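Local coordinates for glycosyl hydrolases family 31 family protein (Aspergillus niger, PDB 6DRU), which catalyses the hydrolytic release of alpha-xylose from the non-reducing terminal glucose of xyloglucan oligosaccharides, at residues V491-V499 and V651-V659; G511-V522 and L551-T561. One frame throughout, in Å; residues are numbered along the deposited sequence.

Contact 1 joins the catalytic barrel to the C-terminal domain, whereas contact 2 lies inside the barrel, nearer the centre of the chain (about 15 Å against 21 Å, centre to centre). Both are largely buried, but contact 1 has two exposed residues and buries 386 Å², while contact 2 has none and buries 938 Å². Helix 492-508 of contact 1 leads into strand 513-514 of contact 2, and the two contacts touch, Gln498 CB lying 4.0 Å from Val515 CG1. Helix 535-548 packs on both. Their chemistry follows their place: apolar packing without direct hydrogen bonds, edged by glycan, in contact 1; a salt bridge, backbone carbonyls and bound sugar in contact 2.

Contact 1 of 2, residues V491-V499 and V651-V659. With NAG (2-acetamido-2-deoxy-beta-D-glucopyranose), chain E; NAG (2-acetamido-2-deoxy-beta-D-glucopyranose), chain B.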
loop_
_atom_site.group_PDB
_atom_site.type_symbol
_atom_site.label_atom_id
_atom_site.label_comp_id
_atom_site.label_asym_id
_atom_site.label_seq_id
_atom_site.Cartn_x
_atom_site.Cartn_y
_atom_site.Cartn_z
ATOM N N VAL A 491 -36.606 7.962 23.719
ATOM C CA VAL A 491 -37.139 9.318 23.685
ATOM C C VAL A 491 -38.152 9.404 22.551
ATOM O O VAL A 491 -38.275 8.498 21.724
ATOM C CB VAL A 491 -36.041 10.386 23.506
ATOM C CG1 VAL A 491 -35.198 10.503 24.765
ATOM C CG2 VAL A 491 -35.174 10.063 22.300
ATOM N N TRP A 492 -38.882 10.523 22.519
ATOM C CA TRP A 492 -39.962 10.677 21.547
ATOM C C TRP A 492 -39.429 10.790 20.125
ATOM O O TRP A 492 -39.996 10.199 19.199
ATOM C CB TRP A 492 -40.820 11.890 21.901
ATOM C CG TRP A 492 -41.757 11.630 23.030
ATOM C CD1 TRP A 492 -41.609 12.018 24.328
ATOM C CD2 TRP A 492 -42.994 10.910 22.965
ATOM N NE1 TRP A 492 -42.679 11.588 25.076
ATOM C CE2 TRP A 492 -43.543 10.904 24.262
ATOM C CE3 TRP A 492 -43.692 10.272 21.933
ATOM C CZ2 TRP A 492 -44.756 10.286 24.556
ATOM C CZ3 TRP A 492 -44.895 9.657 22.229
ATOM C CH2 TRP A 492 -45.415 9.670 23.528
ATOM N N ASP A 493 -38.345 11.545 19.931
ATOM C CA ASP A 493 -37.816 11.741 18.586
ATOM C C ASP A 493 -37.386 10.424 17.953
ATOM O O ASP A 493 -37.508 10.253 16.734
ATOM C CB ASP A 493 -36.645 12.724 18.619
ATOM C CG ASP A 493 -36.135 13.073 17.233
ATOM O OD1 ASP A 493 -36.967 13.273 16.320
ATOM O OD2 ASP A 493 -34.901 13.152 17.054
ATOM N N THR A 494 -36.891 9.484 18.761
ATOM C CA THR A 494 -36.449 8.202 18.223
ATOM C C THR A 494 -37.610 7.419 17.624
ATOM O O THR A 494 -37.466 6.787 16.571
ATOM C CB THR A 494 -35.762 7.387 19.317
ATOM O OG1 THR A 494 -34.577 8.064 19.751
ATOM C CG2 THR A 494 -35.393 6.012 18.805
ATOM N N LEU A 495 -38.771 7.453 18.278
ATOM C CA LEU A 495 -39.922 6.718 17.763
ATOM C C LEU A 495 -40.319 7.207 16.376
ATOM O O LEU A 495 -40.752 6.409 15.537
ATOM C CB LEU A 495 -41.093 6.842 18.737
ATOM C CG LEU A 495 -42.484 6.447 18.240
ATOM C CD1 LEU A 495 -42.571 4.947 18.049
ATOM C CD2 LEU A 495 -43.548 6.927 19.209
ATOM N N ALA A 496 -40.156 8.505 16.108
ATOM C CA ALA A 496 -40.513 9.043 14.800
ATOM C C ALA A 496 -39.532 8.616 13.715
ATOM O O ALA A 496 -39.935 8.420 12.562
ATOM C CB ALA A 496 -40.594 10.569 14.866
ATOM N N VAL A 497 -38.249 8.468 14.052
ATOM C CA VAL A 497 -37.261 8.138 13.030
ATOM C C VAL A 497 -37.264 6.653 12.681
ATOM O O VAL A 497 -36.832 6.286 11.582
ATOM C CB VAL A 497 -35.851 8.596 13.445
ATOM C CG1 VAL A 497 -35.882 10.044 13.915
ATOM C CG2 VAL A 497 -35.275 7.693 14.514
ATOM N N GLN A 498 -37.729 5.787 13.587
ATOM C CA GLN A 498 -37.705 4.352 13.316
ATOM C C GLN A 498 -38.591 3.986 12.134
ATOM O O GLN A 498 -38.312 3.007 11.434
ATOM C CB GLN A 498 -38.146 3.567 14.552
ATOM C CG GLN A 498 -37.246 3.735 15.757
ATOM C CD GLN A 498 -35.781 3.596 15.405
ATOM O OE1 GLN A 498 -35.333 2.536 14.971
ATOM N NE2 GLN A 498 -35.023 4.669 15.592
ATOM N N VAL A 499 -39.660 4.750 11.902
ATOM C CA VAL A 499 -40.597 4.421 10.831
ATOM C C VAL A 499 -39.905 4.500 9.475
ATOM O O VAL A 499 -40.010 3.585 8.650
ATOM C CB VAL A 499 -41.828 5.342 10.889
ATOM C CG1 VAL A 499 -42.854 4.920 9.847
ATOM C CG2 VAL A 499 -42.432 5.330 12.281
ATOM N N VAL A 651 -51.289 3.214 8.843
ATOM C CA VAL A 651 -50.839 3.416 10.215
ATOM C C VAL A 651 -50.046 4.713 10.297
ATOM O O VAL A 651 -49.329 5.074 9.358
ATOM C CB VAL A 651 -49.992 2.220 10.702
ATOM C CG1 VAL A 651 -49.607 2.385 12.166
ATOM C CG2 VAL A 651 -50.741 0.912 10.483
ATOM N N SER A 652 -50.183 5.414 11.425
ATOM C CA SER A 652 -49.417 6.632 11.689
ATOM C C SER A 652 -49.254 6.768 13.197
ATOM O O SER A 652 -50.197 7.162 13.901
ATOM C CB SER A 652 -50.089 7.867 11.098
ATOM O OG SER A 652 -49.379 9.044 11.441
ATOM N N PRO A 653 -48.076 6.452 13.732
ATOM C CA PRO A 653 -47.891 6.495 15.187
ATOM C C PRO A 653 -47.846 7.921 15.714
ATOM O O PRO A 653 -47.456 8.859 15.016
ATOM C CB PRO A 653 -46.544 5.790 15.400
ATOM C CG PRO A 653 -46.240 5.102 14.105
ATOM C CD PRO A 653 -46.891 5.920 13.042
ATOM N N VAL A 654 -48.252 8.069 16.973
ATOM C CA VAL A 654 -48.164 9.351 17.665
ATOM C C VAL A 654 -46.759 9.491 18.234
ATOM O O VAL A 654 -46.334 8.689 19.072
ATOM C CB VAL A 654 -49.225 9.462 18.769
ATOM C CG1 VAL A 654 -48.973 10.693 19.625
ATOM C CG2 VAL A 654 -50.617 9.516 18.160
ATOM N N THR A 655 -46.033 10.513 17.779
ATOM C CA THR A 655 -44.631 10.691 18.129
ATOM C C THR A 655 -44.399 11.897 19.033
ATOM O O THR A 655 -43.275 12.403 19.108
ATOM C CB THR A 655 -43.789 10.819 16.860
ATOM O OG1 THR A 655 -44.117 12.045 16.193
ATOM C CG2 THR A 655 -44.066 9.651 15.925
ATOM N N LEU A 656 -45.433 12.365 19.724
ATOM C CA LEU A 656 -45.308 13.500 20.624
ATOM C C LEU A 656 -46.060 13.218 21.914
ATOM O O LEU A 656 -47.070 12.504 21.905
ATOM C CB LEU A 656 -45.842 14.793 19.988
ATOM C CG LEU A 656 -45.011 15.378 18.848
ATOM C CD1 LEU A 656 -45.688 16.616 18.285
ATOM C CD2 LEU A 656 -43.604 15.704 19.329
ATOM N N PRO A 657 -45.597 13.767 23.031
ATOM C CA PRO A 657 -46.290 13.558 24.304
ATOM C C PRO A 657 -47.426 14.551 24.495
ATOM O O PRO A 657 -47.468 15.619 23.881
ATOM C CB PRO A 657 -45.184 13.786 25.339
ATOM C CG PRO A 657 -44.309 14.809 24.695
ATOM C CD PRO A 657 -44.352 14.538 23.204
ATOM N N ASN A 658 -48.354 14.170 25.372
ATOM C CA ASN A 658 -49.512 14.990 25.723
ATOM C C ASN A 658 -50.291 15.393 24.466
ATOM O O ASN A 658 -50.336 16.554 24.060
ATOM C CB ASN A 658 -49.068 16.218 26.527
ATOM C CG ASN A 658 -50.230 16.949 27.175
ATOM O OD1 ASN A 658 -51.209 16.333 27.597
ATOM N ND2 ASN A 658 -50.124 18.270 27.259
ATOM N N VAL A 659 -50.905 14.383 23.856
ATOM C CA VAL A 659 -51.587 14.540 22.577
ATOM C C VAL A 659 -52.909 13.787 22.625
ATOM O O VAL A 659 -52.953 12.620 23.030
ATOM C CB VAL A 659 -50.719 14.040 21.403
ATOM C CG1 VAL A 659 -51.586 13.630 20.221
ATOM C CG2 VAL A 659 -49.732 15.114 20.982
HETATM C C1 NAG E . -36.697 16.596 14.130
HETATM C C2 NAG E . -35.496 17.486 13.883
HETATM C C3 NAG E . -34.449 17.328 14.923
HETATM C C4 NAG E . -35.042 17.409 16.313
HETATM C C5 NAG E . -36.211 16.459 16.438
HETATM C C6 NAG E . -36.844 16.603 17.806
HETATM C C7 NAG E . -35.020 18.101 11.543
HETATM C C8 NAG E . -34.418 17.755 10.198
HETATM N N2 NAG E . -34.939 17.175 12.614
HETATM O O3 NAG E . -33.453 18.305 14.727
HETATM O O4 NAG E . -34.059 17.057 17.256
HETATM O O5 NAG E . -37.161 16.757 15.447
HETATM O O6 NAG E . -37.287 17.931 17.983
HETATM O O7 NAG E . -35.575 19.169 11.707
HETATM C C1 NAG B . -41.273 15.551 11.634
HETATM C C2 NAG B . -41.155 15.483 13.144
HETATM C C3 NAG B . -40.084 16.362 13.675
HETATM C C4 NAG B . -38.792 16.137 12.923
HETATM C C5 NAG B . -39.042 16.322 11.445
HETATM C C6 NAG B . -37.752 16.113 10.678
HETATM C C7 NAG B . -43.147 14.889 14.461
HETATM C C8 NAG B . -44.470 15.273 15.082
HETATM N N2 NAG B . -42.398 15.846 13.728
HETATM O O3 NAG B . -39.921 16.111 15.052
HETATM O O4 NAG B . -37.817 17.054 13.359
HETATM O O5 NAG B . -40.010 15.385 11.036
HETATM O O6 NAG B . -37.927 15.106 9.706
HETATM O O7 NAG B . -42.726 13.756 14.588
#
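Trp492 and Pro657 meet at the interface between the catalytic (beta/alpha)8 barrel and the C-terminal domain, where the first turns of helix 492-508 face the irregular loop after strand 649-651. The evidence for a CH-pi contact is direct: Pro657 CD stands 3.7 Å from the centroid of the five-membered ring of Trp492 and 1° off its normal. On the same face Leu656 C lies toward the rim, so the loop backbone covers the indole together with the proline ring. Val654 O comes instead to the indole edge, in the ring plane, 3.6 Å from CZ3. Further along the helix, Leu495 CD2 reaches the same carbonyl, and Val499 CG2 touches Pro653 CG at 4.2 Å.

No hydrogen bond joins the two segments; the polar link runs to carbohydrate. With chi1 at 67°, Thr655 OG1 sits between its own backbone N and carbonyl carbon and donates to O7 of NAG (chain B) over 2.7 Å, which leaves CG2 to pack on Ala496 CB at 3.7 Å. The acetyl methyl C8 of that sugar also rests on Leu656 CD1, and Asp493 lies against NAG (chain E), so a protein-linked glycan borders the interface. Trp528 and helix 535-548 add further cover to Trp492. A barrel helix packed in this way against a loop of the following beta domain is a domain interface of the glycoside hydrolase family 31 architecture.

Contact 2 of 2, residues G511-V522 and L551-T561; sequences GWWTVDAGGFEV and LPFMRTHGSRT. With XYS (alpha-D-xylopyranose), chain N; BGC (beta-D-glucopyranose), chain F; BGC (beta-D-glucopyranose), chain C.
His557 and Asp516 lie side by side on parallel-running segments that carry the last two strands of the (beta/alpha)8 barrel and the loops following them into the xylose pocket. From the base outward, His557 CB sits 3.3 Å above the guanidinium plane of Arg555, toward its rim. CG is anti to the backbone N (chi1 177°), which carries the imidazole outward beside the Asp516 carboxylate; CD2 approaches Asp516 OD1 at 3.1 Å, with ring and carboxylate planes 82° apart. CE1 lies near XYS O4, and at the tip NE2 is hydrogen-bonded to both XYS O4, at 3.1 Å, and XYS O3, at 3.0 Å. Asp516 turns its other oxygen, OD2, to Arg555 in a salt bridge, taking strongly bent, weak hydrogen bonds from both NH1 (2.7 Å) and NH2. Arg555 also makes a cation-pi contact with Trp484, and Trp393 meets the His557 ring edge-to-face.

Phe520 flanks the histidine, its CE1 3.3 Å from XYS O4, and packs on Asp487, the probable proton donor. Further out, Ser559 OG hydrogen-bonds O2 of BGC (chain F). The backbones are tied by Ser559 N to Phe520 O, 3.0 Å, in the carbonyl plane on a lone pair. Arg560, bent at chi2, curls back to the type II turn 516-519: NH1 donates to Gly519 O over 2.9 Å, the oxygen in the guanidinium plane but NH1 49° out of the carbonyl plane.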
loop_
_atom_site.group_PDB
_atom_site.type_symbol
_atom_site.label_atom_id
_atom_site.label_comp_id
_atom_site.label_asym_id
_atom_site.label_seq_id
_atom_site.Cartn_x
_atom_site.Cartn_y
_atom_site.Cartn_z
ATOM N N GLY A 511 -38.532 -7.642 4.342
ATOM C CA GLY A 511 -39.877 -7.550 4.872
ATOM C C GLY A 511 -39.951 -7.843 6.355
ATOM O O GLY A 511 -40.738 -7.225 7.079
ATOM N N TRP A 512 -39.130 -8.783 6.824
ATOM C CA TRP A 512 -39.123 -9.182 8.232
ATOM C C TRP A 512 -38.320 -8.151 9.022
ATOM O O TRP A 512 -37.133 -8.320 9.312
ATOM C CB TRP A 512 -38.550 -10.585 8.396
ATOM C CG TRP A 512 -39.281 -11.669 7.641
ATOM C CD1 TRP A 512 -40.095 -11.519 6.552
ATOM C CD2 TRP A 512 -39.261 -13.073 7.933
ATOM N NE1 TRP A 512 -40.575 -12.741 6.147
ATOM C CE2 TRP A 512 -40.081 -13.711 6.979
ATOM C CE3 TRP A 512 -38.630 -13.853 8.908
ATOM C CZ2 TRP A 512 -40.284 -15.090 6.971
ATOM C CZ3 TRP A 512 -38.832 -15.223 8.898
ATOM C CH2 TRP A 512 -39.652 -15.826 7.935
ATOM N N TRP A 513 -38.995 -7.061 9.385
ATOM C CA TRP A 513 -38.370 -5.940 10.073
ATOM C C TRP A 513 -39.177 -5.589 11.315
ATOM O O TRP A 513 -40.401 -5.746 11.344
ATOM C CB TRP A 513 -38.259 -4.722 9.150
ATOM C CG TRP A 513 -37.588 -3.541 9.771
ATOM C CD1 TRP A 513 -36.251 -3.277 9.798
ATOM C CD2 TRP A 513 -38.225 -2.458 10.455
ATOM N NE1 TRP A 513 -36.014 -2.093 10.456
ATOM C CE2 TRP A 513 -37.212 -1.572 10.870
ATOM C CE3 TRP A 513 -39.555 -2.152 10.757
ATOM C CZ2 TRP A 513 -37.487 -0.401 11.570
ATOM C CZ3 TRP A 513 -39.826 -0.991 11.452
ATOM C CH2 TRP A 513 -38.799 -0.127 11.847
ATOM N N THR A 514 -38.481 -5.111 12.344
ATOM C CA THR A 514 -39.117 -4.792 13.617
ATOM C C THR A 514 -38.217 -3.840 14.399
ATOM O O THR A 514 -37.141 -3.454 13.937
ATOM C CB THR A 514 -39.420 -6.073 14.400
ATOM O OG1 THR A 514 -39.734 -5.750 15.760
ATOM C CG2 THR A 514 -38.238 -7.029 14.332
ATOM N N VAL A 515 -38.672 -3.461 15.596
ATOM C CA VAL A 515 -37.967 -2.526 16.466
ATOM C C VAL A 515 -37.994 -3.063 17.893
ATOM O O VAL A 515 -38.584 -4.109 18.179
ATOM C CB VAL A 515 -38.584 -1.112 16.435
ATOM C CG1 VAL A 515 -38.250 -0.400 15.149
ATOM C CG2 VAL A 515 -40.089 -1.183 16.649
ATOM N N ASP A 516 -37.355 -2.321 18.796
ATOM C CA ASP A 516 -37.489 -2.531 20.234
ATOM C C ASP A 516 -38.601 -1.620 20.743
ATOM O O ASP A 516 -38.462 -0.392 20.725
ATOM C CB ASP A 516 -36.175 -2.240 20.954
ATOM C CG ASP A 516 -35.129 -3.307 20.713
ATOM O OD1 ASP A 516 -33.998 -3.147 21.219
ATOM O OD2 ASP A 516 -35.424 -4.277 19.982
ATOM N N ALA A 517 -39.703 -2.219 21.193
ATOM C CA ALA A 517 -40.823 -1.440 21.704
ATOM C C ALA A 517 -40.405 -0.633 22.925
ATOM O O ALA A 517 -40.081 -1.199 23.973
ATOM C CB ALA A 517 -42.004 -2.350 22.044
ATOM N N GLY A 518 -40.401 0.691 22.793
ATOM C CA GLY A 518 -40.012 1.574 23.869
ATOM C C GLY A 518 -38.585 2.068 23.811
ATOM O O GLY A 518 -38.162 2.785 24.724
ATOM N N GLY A 519 -37.836 1.720 22.767
ATOM C CA GLY A 519 -36.429 2.058 22.704
ATOM C C GLY A 519 -35.585 1.070 23.488
ATOM O O GLY A 519 -36.083 0.165 24.160
ATOM N N PHE A 520 -34.268 1.252 23.397
ATOM C CA PHE A 520 -33.325 0.382 24.086
ATOM C C PHE A 520 -32.538 1.117 25.165
ATOM O O PHE A 520 -32.589 0.733 26.336
ATOM C CB PHE A 520 -32.365 -0.268 23.081
ATOM C CG PHE A 520 -31.280 -1.075 23.729
ATOM C CD1 PHE A 520 -31.557 -2.316 24.280
ATOM C CD2 PHE A 520 -29.988 -0.586 23.810
ATOM C CE1 PHE A 520 -30.563 -3.057 24.887
ATOM C CE2 PHE A 520 -28.989 -1.320 24.417
ATOM C CZ PHE A 520 -29.278 -2.558 24.956
ATOM N N GLU A 521 -31.803 2.165 24.801
ATOM C CA GLU A 521 -30.922 2.856 25.730
ATOM C C GLU A 521 -31.630 4.022 26.404
ATOM O O GLU A 521 -32.541 4.636 25.844
ATOM C CB GLU A 521 -29.671 3.375 25.017
ATOM C CG GLU A 521 -28.593 2.337 24.782
ATOM C CD GLU A 521 -27.307 2.950 24.264
ATOM O OE1 GLU A 521 -27.157 4.187 24.354
ATOM O OE2 GLU A 521 -26.447 2.195 23.766
ATOM N N VAL A 522 -31.192 4.323 27.621
ATOM C CA VAL A 522 -31.639 5.517 28.326
ATOM C C VAL A 522 -30.887 6.722 27.777
ATOM O O VAL A 522 -29.662 6.680 27.609
ATOM C CB VAL A 522 -31.419 5.365 29.841
ATOM C CG1 VAL A 522 -31.475 6.720 30.531
ATOM C CG2 VAL A 522 -32.448 4.418 30.434
ATOM N N LEU A 551 -46.583 -3.838 12.891
ATOM C CA LEU A 551 -45.264 -4.041 12.315
ATOM C C LEU A 551 -45.126 -5.506 11.940
ATOM O O LEU A 551 -45.881 -6.352 12.432
ATOM C CB LEU A 551 -44.152 -3.645 13.297
ATOM C CG LEU A 551 -43.907 -2.152 13.487
ATOM C CD1 LEU A 551 -42.848 -1.918 14.549
ATOM C CD2 LEU A 551 -43.494 -1.520 12.168
ATOM N N PRO A 552 -44.191 -5.838 11.042
ATOM C CA PRO A 552 -44.046 -7.244 10.629
ATOM C C PRO A 552 -43.875 -8.205 11.789
ATOM O O PRO A 552 -44.365 -9.339 11.722
ATOM C CB PRO A 552 -42.805 -7.209 9.730
ATOM C CG PRO A 552 -42.836 -5.843 9.137
ATOM C CD PRO A 552 -43.335 -4.943 10.239
ATOM N N PHE A 553 -43.210 -7.783 12.862
ATOM C CA PHE A 553 -43.091 -8.585 14.070
ATOM C C PHE A 553 -43.262 -7.681 15.279
ATOM O O PHE A 553 -42.637 -6.620 15.357
ATOM C CB PHE A 553 -41.742 -9.315 14.131
ATOM C CG PHE A 553 -41.593 -10.394 13.096
ATOM C CD1 PHE A 553 -42.042 -11.681 13.348
ATOM C CD2 PHE A 553 -41.010 -10.121 11.868
ATOM C CE1 PHE A 553 -41.912 -12.677 12.395
ATOM C CE2 PHE A 553 -40.878 -11.112 10.914
ATOM C CZ PHE A 553 -41.329 -12.391 11.178
ATOM N N MET A 554 -44.112 -8.099 16.212
ATOM C CA MET A 554 -44.377 -7.342 17.428
ATOM C C MET A 554 -43.486 -7.887 18.538
ATOM O O MET A 554 -43.687 -9.012 19.009
ATOM C CB MET A 554 -45.851 -7.430 17.814
ATOM C CG MET A 554 -46.245 -6.517 18.962
ATOM S SD MET A 554 -47.851 -6.931 19.661
ATOM C CE MET A 554 -47.997 -5.676 20.929
ATOM N N ARG A 555 -42.499 -7.095 18.951
ATOM C CA ARG A 555 -41.552 -7.513 19.977
ATOM C C ARG A 555 -41.190 -6.319 20.845
ATOM O O ARG A 555 -40.917 -5.230 20.331
ATOM C CB ARG A 555 -40.288 -8.124 19.358
ATOM C CG ARG A 555 -39.072 -8.101 20.275
ATOM C CD ARG A 555 -37.870 -8.780 19.633
ATOM N NE ARG A 555 -36.609 -8.379 20.255
ATOM C CZ ARG A 555 -35.919 -7.299 19.902
ATOM N NH1 ARG A 555 -36.373 -6.522 18.930
ATOM N NH2 ARG A 555 -34.780 -6.996 20.512
ATOM N N THR A 556 -41.193 -6.531 22.157
ATOM C CA THR A 556 -40.756 -5.533 23.121
ATOM C C THR A 556 -39.401 -5.934 23.687
ATOM O O THR A 556 -39.121 -7.122 23.874
ATOM C CB THR A 556 -41.782 -5.366 24.248
ATOM O OG1 THR A 556 -41.318 -4.379 25.178
ATOM C CG2 THR A 556 -42.018 -6.689 24.974
ATOM N N HIS A 557 -38.565 -4.936 23.951
ATOM C CA HIS A 557 -37.208 -5.153 24.432
ATOM C C HIS A 557 -36.630 -3.805 24.832
ATOM O O HIS A 557 -37.062 -2.759 24.341
ATOM C CB HIS A 557 -36.331 -5.821 23.363
ATOM C CG HIS A 557 -34.906 -6.010 23.780
ATOM N ND1 HIS A 557 -34.540 -6.813 24.838
ATOM C CD2 HIS A 557 -33.756 -5.494 23.285
ATOM C CE1 HIS A 557 -33.226 -6.787 24.975
ATOM N NE2 HIS A 557 -32.726 -5.994 24.045
ATOM N N GLY A 558 -35.660 -3.840 25.734
ATOM C CA GLY A 558 -34.976 -2.629 26.137
ATOM C C GLY A 558 -34.260 -2.813 27.452
ATOM O O GLY A 558 -34.429 -3.812 28.151
ATOM N N SER A 559 -33.441 -1.816 27.777
ATOM C CA SER A 559 -32.714 -1.753 29.042
ATOM C C SER A 559 -33.335 -0.612 29.843
ATOM O O SER A 559 -32.950 0.549 29.701
ATOM C CB SER A 559 -31.218 -1.547 28.815
ATOM O OG SER A 559 -30.498 -1.621 30.034
ATOM N N ARG A 560 -34.305 -0.953 30.683
ATOM C CA ARG A 560 -35.086 0.037 31.408
ATOM C C ARG A 560 -34.399 0.435 32.711
ATOM O O ARG A 560 -33.542 -0.278 33.239
ATOM C CB ARG A 560 -36.485 -0.503 31.711
ATOM C CG ARG A 560 -37.227 -1.045 30.500
ATOM C CD ARG A 560 -37.719 0.072 29.599
ATOM N NE ARG A 560 -38.445 -0.449 28.446
ATOM C CZ ARG A 560 -37.965 -0.463 27.207
ATOM N NH1 ARG A 560 -36.762 0.035 26.955
ATOM N NH2 ARG A 560 -38.696 -0.960 26.218
ATOM N N THR A 561 -34.794 1.594 33.224
ATOM C CA THR A 561 -34.483 2.015 34.580
ATOM C C THR A 561 -35.787 2.139 35.360
ATOM O O THR A 561 -36.879 2.144 34.786
ATOM C CB THR A 561 -33.692 3.333 34.591
ATOM O OG1 THR A 561 -33.469 3.751 35.943
ATOM C CG2 THR A 561 -34.427 4.420 33.831
HETATM C C1 XYS N . -26.821 -5.228 22.030
HETATM C C2 XYS N . -28.188 -5.461 21.429
HETATM C C3 XYS N . -29.223 -5.430 22.531
HETATM C C4 XYS N . -28.833 -6.402 23.623
HETATM C C5 XYS N . -27.408 -6.131 24.051
HETATM O O1 XYS N . -26.805 -3.981 22.684
HETATM O O2 XYS N . -28.466 -4.459 20.480
HETATM O O3 XYS N . -30.483 -5.785 22.010
HETATM O O4 XYS N . -29.693 -6.235 24.725
HETATM O O5 XYS N . -26.537 -6.258 22.948
HETATM C C2 BGC F . -27.149 -0.728 28.182
HETATM C C3 BGC F . -25.914 -1.040 27.410
HETATM C C4 BGC F . -25.331 0.247 26.803
HETATM C C5 BGC F . -25.182 1.294 27.867
HETATM C C6 BGC F . -24.680 2.587 27.239
HETATM C C1 BGC F . -26.821 0.348 29.186
HETATM O O2 BGC F . -27.615 -1.911 28.869
HETATM O O3 BGC F . -26.222 -1.932 26.400
HETATM O O4 BGC F . -24.062 -0.017 26.250
HETATM O O5 BGC F . -26.432 1.530 28.482
HETATM O O6 BGC F . -24.409 3.525 28.255
HETATM C C2 BGC C . -27.860 3.811 32.118
HETATM C C3 BGC C . -27.876 3.038 30.846
HETATM C C4 BGC C . -27.734 1.535 31.140
HETATM C C5 BGC C . -28.754 1.119 32.163
HETATM C C6 BGC C . -28.583 -0.363 32.473
HETATM C C1 BGC C . -28.899 3.245 33.059
HETATM O O1 BGC C . -28.905 3.981 34.238
HETATM O O2 BGC C . -28.151 5.198 31.840
HETATM O O3 BGC C . -26.827 3.460 30.049
HETATM O O4 BGC C . -27.932 0.790 29.958
HETATM O O5 BGC C . -28.586 1.878 33.347
HETATM O O6 BGC C . -27.890 -0.519 33.691
HETATM O O HOH W 1 -41.541 -4.537 17.322
HETATM O O HOH W 2 -30.857 1.827 29.108
#